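Side-chain contact in effector protein HopAB2 (Pseudomonas syringae, PDB 2FD4), which acts as an E3 ubiquitin ligase through its C-terminal domain and suppresses programmed cell death and immunity in susceptible host plants: residues D42-H45 against E51-L54. Numbering follows the deposited sequence.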
loop_
_atom_site.group_PDB
_atom_site.type_symbol
_atom_site.label_atom_id
_atom_site.label_comp_id
_atom_site.label_asym_id
_atom_site.label_seq_id
_atom_site.Cartn_x
_atom_site.Cartn_y
_atom_site.Cartn_z
ATOM N N ASP A 42 13.117 -3.397 -15.423
ATOM C CA ASP A 42 13.634 -2.828 -14.165
ATOM C C ASP A 42 12.515 -2.319 -13.255
ATOM O O ASP A 42 12.770 -1.834 -12.157
ATOM C CB ASP A 42 14.628 -1.684 -14.445
ATOM C CG ASP A 42 15.917 -1.806 -13.647
ATOM O OD1 ASP A 42 15.864 -1.916 -12.399
ATOM O OD2 ASP A 42 16.989 -1.782 -14.289
ATOM N N VAL A 43 11.269 -2.479 -13.693
ATOM C CA VAL A 43 10.130 -1.857 -13.056
ATOM C C VAL A 43 9.750 -2.629 -11.800
ATOM O O VAL A 43 9.860 -3.855 -11.763
ATOM C CB VAL A 43 8.934 -1.813 -14.041
ATOM C CG1 VAL A 43 7.668 -1.346 -13.345
ATOM C CG2 VAL A 43 9.248 -0.915 -15.228
ATOM N N THR A 44 9.310 -1.903 -10.769
ATOM C CA THR A 44 8.775 -2.519 -9.582
ATOM C C THR A 44 7.451 -3.215 -9.931
ATOM O O THR A 44 6.597 -2.622 -10.603
ATOM C CB THR A 44 8.515 -1.451 -8.478
ATOM O OG1 THR A 44 9.698 -0.675 -8.275
ATOM C CG2 THR A 44 8.142 -2.108 -7.181
ATOM N N HIS A 45 7.277 -4.459 -9.466
ATOM C CA HIS A 45 6.001 -5.174 -9.581
ATOM C C HIS A 45 5.321 -5.176 -8.245
ATOM O O HIS A 45 5.971 -5.153 -7.200
ATOM C CB HIS A 45 6.183 -6.620 -10.057
ATOM C CG HIS A 45 6.387 -6.727 -11.525
ATOM N ND1 HIS A 45 5.794 -7.702 -12.311
ATOM C CD2 HIS A 45 7.102 -5.944 -12.365
ATOM C CE1 HIS A 45 6.149 -7.510 -13.566
ATOM N NE2 HIS A 45 6.945 -6.457 -13.626
ATOM N N GLU A 51 3.199 -4.527 -13.011
ATOM C CA GLU A 51 4.026 -3.366 -12.793
ATOM C C GLU A 51 3.239 -2.320 -12.011
ATOM O O GLU A 51 2.006 -2.215 -12.149
ATOM C CB GLU A 51 4.466 -2.751 -14.115
ATOM C CG GLU A 51 5.391 -3.638 -14.960
ATOM C CD GLU A 51 5.793 -2.975 -16.259
ATOM O OE1 GLU A 51 5.173 -1.931 -16.598
ATOM O OE2 GLU A 51 6.697 -3.524 -16.978
ATOM N N LEU A 52 3.942 -1.560 -11.186
ATOM C CA LEU A 52 3.342 -0.393 -10.499
ATOM C C LEU A 52 3.668 0.968 -11.154
ATOM O O LEU A 52 4.769 1.155 -11.683
ATOM C CB LEU A 52 3.784 -0.337 -9.045
ATOM C CG LEU A 52 3.258 -1.448 -8.169
ATOM C CD1 LEU A 52 3.966 -1.417 -6.847
ATOM C CD2 LEU A 52 1.757 -1.323 -8.059
ATOM N N SER A 53 2.699 1.902 -11.133
ATOM C CA SER A 53 2.893 3.263 -11.608
ATOM C C SER A 53 1.976 4.277 -10.912
ATOM O O SER A 53 0.781 4.042 -10.707
ATOM C CB SER A 53 2.730 3.403 -13.127
ATOM O OG SER A 53 3.194 4.691 -13.589
ATOM N N LEU A 54 2.560 5.407 -10.550
ATOM C CA LEU A 54 1.824 6.506 -9.938
ATOM C C LEU A 54 0.850 7.115 -10.942
ATOM O O LEU A 54 0.037 7.971 -10.585
ATOM C CB LEU A 54 2.822 7.543 -9.420
ATOM C CG LEU A 54 3.778 7.008 -8.337
ATOM C CD1 LEU A 54 4.604 8.116 -7.724
ATOM C CD2 LEU A 54 3.028 6.332 -7.289
#
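Thr44 and Leu52 join two loop segments, 42-45 and 51-54, in the U-box/RING-like E3 ligase domain. Both segments belong to the long connection between strands 18-21 and 61-65. A single beta bridge pairs His45 with Glu51.

One hydrogen bond crosses the contact. Leu52 N donates to Thr44 O at 2.9 Å, and the bond is nearly straight, with 166° at the hydrogen. Glu51 CA adds a weaker CH...O contact to the same oxygen, Thr44 O, at 3.5 Å. Thr44 O is therefore approached by two donors from the 51-54 side. The hydroxyl of Thr44 is hydrogen-bonded to Lys33 N.

On one side of the bridge the contact is apolar. The methyl Thr44 CG2 lies 4.2 Å from Leu52 CD1, and both side chains touch Phe85 of strand 83-87. Leu52 is buried, and its side chain is about 8 Å from that of Phe48, an inferred E2-binding residue. Phe48 lies in the loop that runs from His45 to Glu51, the two residues of the bridge.

On the other side, Glu51 packs through its aliphatic stem. Its chain is extended beyond CG, and it crosses Val43 at about a right angle. Val43 CG1 stands anti to the backbone N (chi1 172°), which sets it 3.6 Å from Glu51 CB.

The His45 ring turns back toward Glu51. Glu51 N sits 4.0 Å above the ring plane, over its centre. The ring and carboxylate planes are 73° apart, and the ring nitrogen His45 NE2 is not in contact with the Glu51 carboxylate oxygens. Instead, His45 NE2 meets the methylene Glu51 CG at 3.5 Å.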